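Photoreceptor-histidine kinase BphP (Stigmatella aurantiaca DW4/3-1, PDB 6BAF) probably senses red and far-red light through a bilin chromophore held in its chromophore-binding domain and relays the signal through a histidine kinase. Local coordinates at residues L261-G265 / K266-L270; C290-L293 / G294-S298; R137-Q140 / E141-A145; L120-F123 / H124-D128. All blocks are in the same frame, centred on the assembly; numbering follows the deposited sequence. Where two conformers were deposited one is given.

Contact 1. Residues L261-G265 / K266-L270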
loop_
_atom_site.group_PDB
_atom_site.type_symbol
_atom_site.label_atom_id
_atom_site.label_comp_id
_atom_site.label_asym_id
_atom_site.label_seq_id
_atom_site.Cartn_x
_atom_site.Cartn_y
_atom_site.Cartn_z
ATOM N N LEU A 261 10.812 -15.008 -4.346
ATOM C CA LEU A 261 9.807 -15.016 -5.386
ATOM C C LEU A 261 9.198 -16.396 -5.393
ATOM O O LEU A 261 9.925 -17.394 -5.462
ATOM C CB LEU A 261 10.419 -14.667 -6.738
ATOM C CG LEU A 261 11.066 -13.283 -6.751
ATOM C CD1 LEU A 261 11.754 -13.011 -8.069
ATOM C CD2 LEU A 261 9.997 -12.174 -6.475
ATOM N N MET A 262 7.877 -16.463 -5.301
ATOM C CA MET A 262 7.174 -17.727 -5.166
ATOM C C MET A 262 6.317 -17.979 -6.396
ATOM O O MET A 262 5.754 -17.047 -6.978
ATOM C CB MET A 262 6.310 -17.714 -3.910
ATOM C CG MET A 262 7.110 -17.481 -2.611
ATOM S SD MET A 262 8.151 -18.948 -2.196
ATOM C CE MET A 262 6.870 -20.183 -1.885
ATOM N N LYS A 263 6.235 -19.236 -6.811
ATOM C CA LYS A 263 5.378 -19.613 -7.929
ATOM C C LYS A 263 4.849 -21.010 -7.672
ATOM O O LYS A 263 5.638 -21.946 -7.501
ATOM C CB LYS A 263 6.121 -19.551 -9.260
ATOM C CG LYS A 263 5.356 -20.274 -10.371
ATOM C CD LYS A 263 5.891 -19.914 -11.746
ATOM C CE LYS A 263 5.330 -20.823 -12.842
ATOM N NZ LYS A 263 5.647 -20.200 -14.167
ATOM N N ASP A 264 3.523 -21.141 -7.616
ATOM C CA ASP A 264 2.877 -22.417 -7.298
ATOM C C ASP A 264 3.353 -22.967 -5.950
ATOM O O ASP A 264 3.597 -24.165 -5.807
ATOM C CB ASP A 264 3.105 -23.461 -8.405
ATOM C CG ASP A 264 2.551 -23.026 -9.787
ATOM O OD1 ASP A 264 3.289 -23.191 -10.806
ATOM O OD2 ASP A 264 1.386 -22.536 -9.856
ATOM N N GLY A 265 3.505 -22.094 -4.955
ATOM C CA GLY A 265 3.916 -22.560 -3.634
ATOM C C GLY A 265 5.365 -23.008 -3.514
ATOM O O GLY A 265 5.755 -23.583 -2.489
ATOM N N LYS A 266 6.196 -22.725 -4.502
ATOM C CA LYS A 266 7.563 -23.207 -4.505
ATOM C C LYS A 266 8.485 -22.048 -4.853
ATOM O O LYS A 266 8.096 -21.153 -5.608
ATOM C CB LYS A 266 7.660 -24.392 -5.488
ATOM C CG LYS A 266 8.986 -24.601 -6.155
ATOM C CD LYS A 266 9.018 -25.959 -6.889
ATOM C CE LYS A 266 10.025 -25.969 -8.042
ATOM N NZ LYS A 266 9.376 -26.512 -9.279
ATOM N N LEU A 267 9.682 -22.029 -4.252
ATOM C CA LEU A 267 10.607 -20.921 -4.454
ATOM C C LEU A 267 11.037 -20.880 -5.907
ATOM O O LEU A 267 11.424 -21.898 -6.478
ATOM C CB LEU A 267 11.826 -21.058 -3.553
ATOM C CG LEU A 267 12.807 -19.908 -3.430
ATOM C CD1 LEU A 267 12.128 -18.642 -2.787
ATOM C CD2 LEU A 267 14.029 -20.385 -2.568
ATOM N N TRP A 268 10.892 -19.712 -6.525
ATOM C CA TRP A 268 11.155 -19.508 -7.945
ATOM C C TRP A 268 12.440 -18.743 -8.177
ATOM O O TRP A 268 13.126 -18.959 -9.183
ATOM C CB TRP A 268 9.985 -18.721 -8.567
ATOM C CG TRP A 268 10.035 -18.473 -10.067
ATOM C CD1 TRP A 268 9.475 -19.255 -11.061
ATOM C CD2 TRP A 268 10.682 -17.380 -10.737
ATOM N NE1 TRP A 268 9.713 -18.683 -12.292
ATOM C CE2 TRP A 268 10.438 -17.531 -12.118
ATOM C CE3 TRP A 268 11.396 -16.258 -10.297
ATOM C CZ2 TRP A 268 10.911 -16.628 -13.054
ATOM C CZ3 TRP A 268 11.865 -15.379 -11.218
ATOM C CH2 TRP A 268 11.610 -15.557 -12.595
ATOM N N GLY A 269 12.804 -17.905 -7.222
ATOM C CA GLY A 269 13.859 -16.950 -7.441
ATOM C C GLY A 269 13.917 -16.033 -6.252
ATOM O O GLY A 269 13.190 -16.197 -5.271
ATOM N N LEU A 270 14.832 -15.084 -6.341
ATOM C CA LEU A 270 15.003 -14.091 -5.304
ATOM C C LEU A 270 15.154 -12.749 -5.991
ATOM O O LEU A 270 15.707 -12.674 -7.085
ATOM C CB LEU A 270 16.267 -14.313 -4.444
ATOM C CG LEU A 270 16.507 -15.601 -3.650
ATOM C CD1 LEU A 270 17.823 -15.394 -2.910
ATOM C CD2 LEU A 270 15.393 -15.840 -2.669
HETATM O O HOH W 1 8.016 -18.757 -15.338
#
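Leu261 and Gly269 form an antiparallel hydrogen-bonded pair in the hairpin of strands 255-263 and 266-275; the axes of the short segments approach to 4.4 Å at 138°. Lys263 and Lys266 bracket a type I' turn, in which Asp264 and Gly265 both take positive phi. Lys263 N bonds to Lys266 O (2.9 Å), and Lys266 N returns a bond to Lys263 O. One residue is extra on the second strand: Trp268 and Gly269 both face Leu261, a classic beta bulge. Leu261 O takes a bond from Trp268 N (2.7 Å) and a weak one from Gly269 N.

The bulge turns the indole of Trp268 over the first strand. With CG anti to the backbone N (chi1 -177°), the ring lies between two residues of the same sheet face: Trp268 CZ3 meets Leu261 CD1 at 3.9 Å, and Trp268 CD1 meets the extended aliphatic chain of Lys263, whose CD is 3.7 Å away. A water accepts from Lys263 NZ at 3.0 Å and, weakly, from Trp268 NE1. Were Trp268 an alanine, Leu261 CD1 and the Lys263 methylenes would probably lose the apolar surface they share. Beyond the bulge, Leu270 touches the bound bilin chromophore. The chemistry implies that backbone bonds fix the turn and bulge, while the indole packs on Leu261 and the Lys263 methylenes and its NE1 reaches water only weakly.

Contact 2. Residues C290-L293 / G294-S298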
loop_
_atom_site.group_PDB
_atom_site.type_symbol
_atom_site.label_atom_id
_atom_site.label_comp_id
_atom_site.label_asym_id
_atom_site.label_seq_id
_atom_site.Cartn_x
_atom_site.Cartn_y
_atom_site.Cartn_z
ATOM N N CYS A 290 9.034 -3.101 -0.478
ATOM C CA CYS A 290 9.749 -4.002 -1.379
ATOM C C CYS A 290 9.185 -5.400 -1.306
ATOM O O CYS A 290 8.988 -6.052 -2.342
ATOM C CB CYS A 290 11.229 -4.010 -1.046
ATOM S SG CYS A 290 12.024 -2.477 -1.531
ATOM N N GLU A 291 8.899 -5.889 -0.097
ATOM C CA GLU A 291 8.356 -7.236 0.007
ATOM C C GLU A 291 6.977 -7.304 -0.635
ATOM O O GLU A 291 6.628 -8.310 -1.266
ATOM C CB GLU A 291 8.359 -7.714 1.484
ATOM C CG GLU A 291 7.305 -7.138 2.461
ATOM C CD GLU A 291 7.492 -7.634 3.930
ATOM O OE1 GLU A 291 8.489 -8.328 4.188
ATOM O OE2 GLU A 291 6.641 -7.338 4.812
ATOM N N PHE A 292 6.187 -6.230 -0.521
ATOM C CA PHE A 292 4.884 -6.190 -1.185
ATOM C C PHE A 292 5.033 -6.270 -2.703
ATOM O O PHE A 292 4.288 -6.994 -3.380
ATOM C CB PHE A 292 4.158 -4.902 -0.766
ATOM C CG PHE A 292 2.763 -4.821 -1.266
ATOM C CD1 PHE A 292 2.504 -4.367 -2.551
ATOM C CD2 PHE A 292 1.696 -5.252 -0.474
ATOM C CE1 PHE A 292 1.197 -4.326 -3.038
ATOM C CE2 PHE A 292 0.388 -5.196 -0.959
ATOM C CZ PHE A 292 0.148 -4.742 -2.239
ATOM N N LEU A 293 6.016 -5.551 -3.262
ATOM C CA LEU A 293 6.274 -5.666 -4.702
ATOM C C LEU A 293 6.740 -7.065 -5.090
ATOM O O LEU A 293 6.382 -7.566 -6.173
ATOM C CB LEU A 293 7.303 -4.616 -5.126
ATOM C CG LEU A 293 6.660 -3.222 -5.006
ATOM C CD1 LEU A 293 7.670 -2.129 -5.296
ATOM C CD2 LEU A 293 5.385 -3.120 -5.897
ATOM N N GLY A 294 7.515 -7.730 -4.218
ATOM C CA GLY A 294 7.853 -9.119 -4.481
ATOM C C GLY A 294 6.634 -10.026 -4.529
ATOM O O GLY A 294 6.539 -10.915 -5.379
ATOM N N GLU A 295 5.688 -9.829 -3.618
ATOM C CA GLU A 295 4.440 -10.590 -3.720
ATOM C C GLU A 295 3.705 -10.300 -5.021
ATOM O O GLU A 295 3.103 -11.204 -5.618
ATOM C CB GLU A 295 3.530 -10.267 -2.542
ATOM C CG GLU A 295 4.108 -10.712 -1.211
ATOM C CD GLU A 295 3.030 -10.929 -0.146
ATOM O OE1 GLU A 295 1.899 -11.444 -0.482
ATOM O OE2 GLU A 295 3.353 -10.609 1.039
ATOM N N VAL A 296 3.668 -9.034 -5.446
ATOM C CA VAL A 296 2.955 -8.744 -6.693
ATOM C C VAL A 296 3.640 -9.457 -7.842
ATOM O O VAL A 296 3.012 -10.225 -8.581
ATOM C CB VAL A 296 2.861 -7.230 -6.946
ATOM C CG1 VAL A 296 2.359 -6.991 -8.390
ATOM C CG2 VAL A 296 1.949 -6.591 -5.903
ATOM N N MET A 297 4.958 -9.261 -7.971
ATOM C CA MET A 297 5.716 -10.006 -8.984
ATOM C C MET A 297 5.484 -11.501 -8.873
ATOM O O MET A 297 5.269 -12.179 -9.888
ATOM C CB MET A 297 7.211 -9.718 -8.877
ATOM C CG MET A 297 8.008 -10.620 -9.841
ATOM S SD MET A 297 9.774 -10.261 -9.815
ATOM C CE MET A 297 10.293 -11.211 -11.287
ATOM N N SER A 298 5.474 -12.045 -7.643
ATOM C CA SER A 298 5.232 -13.484 -7.533
ATOM C C SER A 298 3.870 -13.854 -8.106
ATOM O O SER A 298 3.725 -14.903 -8.755
ATOM C CB SER A 298 5.349 -13.966 -6.078
ATOM O OG SER A 298 6.680 -13.751 -5.590
#
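Phe292 and Val296 meet one helical turn apart because their torsions send ring and methyl to the same flank of helix 284-300. In Phe292, CG stands opposite the backbone N (chi1 -174°), while in Val296 the CG1 branch takes the equivalent place (chi1 169°) and leaves CG2 beside its own N. This methyl therefore faces back along the helix: CG2 lies 3.7 Å from Phe292 CE1, approaching the ring obliquely, and 3.5 Å from Phe292 O. The same carbonyl accepts the backbone bond from Val296 N at 3.0 Å. Three further i to i+4 bonds, from Gly294, Glu295 and Met297, run through the turn; that from Met297 N to Leu293 O is nearly straight at the hydrogen, 173°.

On another flank, the aliphatic part of Glu295 lies against the preceding turn, its CG 3.5 Å from Glu291 O. Its carboxylate OE1 forms a salt bridge with Arg134 of the second subunit, and Leu130 of that subunit packs on Phe292, Glu295 and Val296.

Gly294 O has two donors from Ser298, OG at 2.8 Å and N at 2.7 Å, which reach it from opposite faces of the carbonyl plane. The hydroxyl also accepts from Met262 N of the neighbouring sheet. The chemistry thus implies a division of labour: apolar groups and an interchain charge pair serve the dimer interface, while a serine hydroxyl that donates to Gly294 O and accepts from Met262 N joins helix to strand.

Contact 3. Residues R137-Q140 / E141-A145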
loop_
_atom_site.group_PDB
_atom_site.type_symbol
_atom_site.label_atom_id
_atom_site.label_comp_id
_atom_site.label_asym_id
_atom_site.label_seq_id
_atom_site.Cartn_x
_atom_site.Cartn_y
_atom_site.Cartn_z
ATOM N N ARG A 137 5.458 -5.979 -20.353
ATOM C CA ARG A 137 4.751 -6.811 -21.324
ATOM C C ARG A 137 5.241 -8.252 -21.392
ATOM O O ARG A 137 4.590 -9.059 -22.057
ATOM C CB ARG A 137 4.869 -6.213 -22.733
ATOM C CG ARG A 137 4.768 -4.703 -22.853
ATOM C CD ARG A 137 5.431 -4.286 -24.175
ATOM N NE ARG A 137 6.267 -3.114 -23.950
ATOM C CZ ARG A 137 7.354 -2.803 -24.652
ATOM N NH1 ARG A 137 7.756 -3.607 -25.626
ATOM N NH2 ARG A 137 8.049 -1.702 -24.351
ATOM N N ASP A 138 6.389 -8.588 -20.787
ATOM C CA ASP A 138 6.851 -9.981 -20.699
ATOM C C ASP A 138 7.688 -10.162 -19.424
ATOM O O ASP A 138 8.008 -9.191 -18.723
ATOM C CB ASP A 138 7.653 -10.404 -21.952
ATOM C CG ASP A 138 8.890 -9.518 -22.210
ATOM O OD1 ASP A 138 9.328 -8.771 -21.301
ATOM O OD2 ASP A 138 9.447 -9.569 -23.337
ATOM N N LEU A 139 8.090 -11.420 -19.165
ATOM C CA LEU A 139 8.845 -11.760 -17.954
ATOM C C LEU A 139 10.109 -10.934 -17.835
ATOM O O LEU A 139 10.422 -10.421 -16.755
ATOM C CB LEU A 139 9.196 -13.250 -17.933
ATOM C CG LEU A 139 10.100 -13.699 -16.764
ATOM C CD1 LEU A 139 9.444 -13.409 -15.391
ATOM C CD2 LEU A 139 10.419 -15.197 -16.897
ATOM N N GLN A 140 10.833 -10.750 -18.934
ATOM C CA GLN A 140 12.076 -9.998 -18.830
ATOM C C GLN A 140 11.829 -8.531 -18.487
ATOM O O GLN A 140 12.644 -7.912 -17.781
ATOM C CB GLN A 140 12.877 -10.112 -20.124
ATOM C CG GLN A 140 14.268 -9.524 -19.999
ATOM C CD GLN A 140 15.137 -10.308 -18.984
ATOM O OE1 GLN A 140 15.092 -11.567 -18.915
ATOM N NE2 GLN A 140 15.925 -9.564 -18.187
ATOM N N GLU A 141 10.726 -7.944 -18.972
ATOM C CA GLU A 141 10.450 -6.552 -18.612
ATOM C C GLU A 141 9.990 -6.457 -17.162
ATOM O O GLU A 141 10.372 -5.519 -16.450
ATOM C CB GLU A 141 9.403 -5.942 -19.556
ATOM C CG GLU A 141 9.864 -5.839 -21.014
ATOM C CD GLU A 141 9.019 -4.883 -21.864
ATOM O OE1 GLU A 141 7.862 -4.582 -21.488
ATOM O OE2 GLU A 141 9.541 -4.407 -22.901
ATOM N N LEU A 142 9.150 -7.408 -16.728
ATOM C CA LEU A 142 8.792 -7.533 -15.318
ATOM C C LEU A 142 10.038 -7.526 -14.433
ATOM O O LEU A 142 10.158 -6.704 -13.513
ATOM C CB LEU A 142 8.012 -8.824 -15.111
ATOM C CG LEU A 142 6.833 -8.884 -14.152
ATOM C CD1 LEU A 142 6.780 -10.207 -13.485
ATOM C CD2 LEU A 142 6.792 -7.737 -13.160
ATOM N N CYS A 143 11.009 -8.412 -14.736
ATOM C CA CYS A 143 12.233 -8.490 -13.937
ATOM C C CYS A 143 12.963 -7.158 -13.923
ATOM O O CYS A 143 13.379 -6.672 -12.863
ATOM C CB CYS A 143 13.154 -9.618 -14.462
ATOM S SG CYS A 143 12.387 -11.260 -14.394
ATOM N N GLU A 144 13.107 -6.525 -15.081
ATOM C CA GLU A 144 13.843 -5.258 -15.079
ATOM C C GLU A 144 13.079 -4.162 -14.336
ATOM O O GLU A 144 13.693 -3.317 -13.665
ATOM C CB GLU A 144 14.161 -4.816 -16.520
ATOM C CG GLU A 144 15.701 -4.567 -16.780
ATOM C CD GLU A 144 16.238 -3.219 -16.224
ATOM O OE1 GLU A 144 15.409 -2.266 -16.079
ATOM O OE2 GLU A 144 17.477 -3.117 -15.920
ATOM N N ALA A 145 11.748 -4.172 -14.416
ATOM C CA ALA A 145 10.965 -3.180 -13.679
ATOM C C ALA A 145 11.168 -3.337 -12.170
ATOM O O ALA A 145 11.396 -2.348 -11.456
ATOM C CB ALA A 145 9.485 -3.304 -14.070
#
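Glu141 reaches back over the start of helix 139-154 to Arg137 and holds it in two ways. Its OE1 accepts from Arg137 N at 3.0 Å, on the anti side of the carboxylate and 27° out of its plane. Its OE2 stands over the centre of one guanidinium face, 3.2 Å from Arg137 CZ. The two flat groups are nearly perpendicular, at 82°. Glu141 OE1 lies well out of the guanidinium plane, so its salt bridge with Arg137 NE (3.3 Å) rests on charge alone, with no N-H aimed at the oxygen.

The next shell fixes the backbone of Glu141. Asp138 OD1 accepts from Glu141 N at 2.8 Å; Asp138 CG is lodged between its own backbone N and carbonyl carbon (chi1 58°), which turns the carboxylate toward the helix end. The two acids lie close, with Asp138 OD1 4.4 Å from Glu141 OE1; the arginine and the helix N terminus would probably offset their repulsion. A leucine in place of Glu141 would probably leave Arg137 N without this acceptor and its guanidinium without a countercharge here, free to swing.

Farther along, Leu139 CD1 lies 3.8 Å from Cys143 SG, and Met297 of helix 284-300 covers Cys143. Gln140 NE2 bonds to Ile173 O of strand 170-177. Asp138 is the N-cap of this GAF-domain helix, its side chain accepting from Glu141 N at the third helical position; the Glu141-Arg137 N bond ties the preceding loop residue to this first turn.

Contact 4. Residues L120-F123 / H124-D128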
loop_
_atom_site.group_PDB
_atom_site.type_symbol
_atom_site.label_atom_id
_atom_site.label_comp_id
_atom_site.label_asym_id
_atom_site.label_seq_id
_atom_site.Cartn_x
_atom_site.Cartn_y
_atom_site.Cartn_z
ATOM N N LEU A 120 3.105 7.158 4.515
ATOM C CA LEU A 120 3.001 7.867 3.245
ATOM C C LEU A 120 3.997 7.325 2.236
ATOM O O LEU A 120 3.651 7.120 1.059
ATOM C CB LEU A 120 3.206 9.373 3.476
ATOM C CG LEU A 120 3.028 10.310 2.264
ATOM C CD1 LEU A 120 1.759 9.963 1.487
ATOM C CD2 LEU A 120 2.977 11.748 2.727
ATOM N N SER A 121 5.224 7.030 2.670
ATOM C CA SER A 121 6.185 6.438 1.741
ATOM C C SER A 121 5.718 5.085 1.227
ATOM O O SER A 121 5.883 4.779 0.041
ATOM C CB SER A 121 7.547 6.294 2.410
ATOM O OG SER A 121 7.823 7.502 3.087
ATOM N N PHE A 122 5.139 4.251 2.095
ATOM C CA PHE A 122 4.640 2.957 1.618
ATOM C C PHE A 122 3.530 3.142 0.578
ATOM O O PHE A 122 3.506 2.453 -0.448
ATOM C CB PHE A 122 4.132 2.111 2.797
ATOM C CG PHE A 122 3.512 0.800 2.397
ATOM C CD1 PHE A 122 2.156 0.705 2.071
ATOM C CD2 PHE A 122 4.281 -0.356 2.379
ATOM C CE1 PHE A 122 1.589 -0.512 1.699
ATOM C CE2 PHE A 122 3.718 -1.584 2.026
ATOM C CZ PHE A 122 2.371 -1.670 1.675
ATOM N N PHE A 123 2.556 4.022 0.880
ATOM C CA PHE A 123 1.467 4.365 -0.051
ATOM C C PHE A 123 2.007 4.707 -1.441
ATOM O O PHE A 123 1.631 4.066 -2.429
ATOM C CB PHE A 123 0.657 5.521 0.572
ATOM C CG PHE A 123 -0.388 6.104 -0.316
ATOM C CD1 PHE A 123 -1.679 5.576 -0.328
ATOM C CD2 PHE A 123 -0.095 7.205 -1.119
ATOM C CE1 PHE A 123 -2.683 6.129 -1.123
ATOM C CE2 PHE A 123 -1.099 7.787 -1.941
ATOM C CZ PHE A 123 -2.398 7.249 -1.935
ATOM N N HIS A 124 2.974 5.627 -1.531
ATOM C CA HIS A 124 3.508 6.017 -2.849
ATOM C C HIS A 124 4.336 4.902 -3.485
ATOM O O HIS A 124 4.226 4.636 -4.704
ATOM C CB HIS A 124 4.360 7.290 -2.725
ATOM C CG HIS A 124 3.562 8.536 -2.454
ATOM N ND1 HIS A 124 2.495 8.927 -3.244
ATOM C CD2 HIS A 124 3.677 9.481 -1.488
ATOM C CE1 HIS A 124 1.960 10.029 -2.743
ATOM N NE2 HIS A 124 2.674 10.401 -1.697
ATOM N N ALA A 125 5.178 4.241 -2.683
ATOM C CA ALA A 125 6.032 3.171 -3.210
ATOM C C ALA A 125 5.210 2.077 -3.871
ATOM O O ALA A 125 5.506 1.657 -4.996
ATOM C CB ALA A 125 6.881 2.583 -2.080
ATOM N N VAL A 126 4.170 1.581 -3.196
ATOM C CA VAL A 126 3.473 0.454 -3.810
ATOM C C VAL A 126 2.554 0.910 -4.947
ATOM O O VAL A 126 2.308 0.139 -5.879
ATOM C CB VAL A 126 2.694 -0.375 -2.774
ATOM C CG1 VAL A 126 3.647 -0.858 -1.670
ATOM C CG2 VAL A 126 1.543 0.411 -2.187
ATOM N N ARG A 127 2.017 2.146 -4.895
ATOM C CA ARG A 127 1.175 2.622 -6.001
ATOM C C ARG A 127 2.009 2.845 -7.251
ATOM O O ARG A 127 1.662 2.352 -8.332
ATOM C CB ARG A 127 0.447 3.921 -5.615
ATOM C CG ARG A 127 -0.835 3.651 -4.902
ATOM C CD ARG A 127 -1.247 4.782 -4.035
ATOM N NE ARG A 127 -1.483 6.053 -4.740
ATOM C CZ ARG A 127 -2.557 6.337 -5.474
ATOM N NH1 ARG A 127 -2.685 7.540 -6.000
ATOM N NH2 ARG A 127 -3.491 5.432 -5.705
ATOM N N ASP A 128 3.111 3.596 -7.118
ATOM C CA ASP A 128 3.975 3.858 -8.261
ATOM C C ASP A 128 4.606 2.558 -8.752
ATOM O O ASP A 128 4.649 2.289 -9.962
ATOM C CB ASP A 128 5.075 4.882 -7.907
ATOM C CG ASP A 128 4.530 6.241 -7.277
ATOM O OD1 ASP A 128 3.290 6.501 -7.196
ATOM O OD2 ASP A 128 5.380 7.086 -6.848
#
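Phe123 and Arg127 make the close-packed side of this helical turn, lying alongside each other and pointing the same way. Arg127 CD sits over the centre of the phenyl face, a CH-pi contact 3.5 Å from the centroid and 14° off the ring normal. Arg127 NE follows it across the ring to 3.2 Å from Phe123 CZ, with the guanidinium only 23° from parallel to the phenyl plane. The bend at chi3 of Arg127 (61°) folds the chain over the ring. At the edge of the same phenyl ring lies His124: Phe123 points its edge at the imidazole face in a T-shaped pair, centroids 5.2 Å apart. A second CH-pi contact occupies another flank, where Val126 CG1 stands 3.8 Å from the centroid of Phe122.

Leu120 runs beside His124, its CD1 close to the ring at 3.3 Å from His124 NE2 and oblique to it, though the leucine remains partly exposed. The solvent side belongs to Ser121, which is exposed and joins the turn chiefly through its carbonyl, accepting from Ala125 N at 2.9 Å.

The polar end of His124 is engaged across the dimer, ND1 bonding to Lys75 of the second subunit, which also pairs with Asp128. Phe122 and Phe123 each meet the other's counterpart in that subunit edge-to-face. Within the chain, Phe122 and Ala125 pack on Ala289, setting helix 120-135 between helix 284-300 of its own chain and the second subunit.

From the N terminus the chain meets contact 4 on helix 120-135, contact 3 at the start of helix 139-154, contact 1 at the hairpin of strands 255-263 and 266-275, and contact 2 on helix 284-300. The four run in series, and none encloses or crosses another; each is local, and contact 1 alone closes a hairpin turn. Contact 2 touches the other three: Met297 CE meets Cys143 SG of contact 3 at 3.7 Å, Phe292 CD1 meets Val126 CG1 of contact 4 at 3.8 Å, and Leu261 of contact 1 packs on Met297. Sheet, helices and, through contacts 2 and 4, the second subunit are thereby joined.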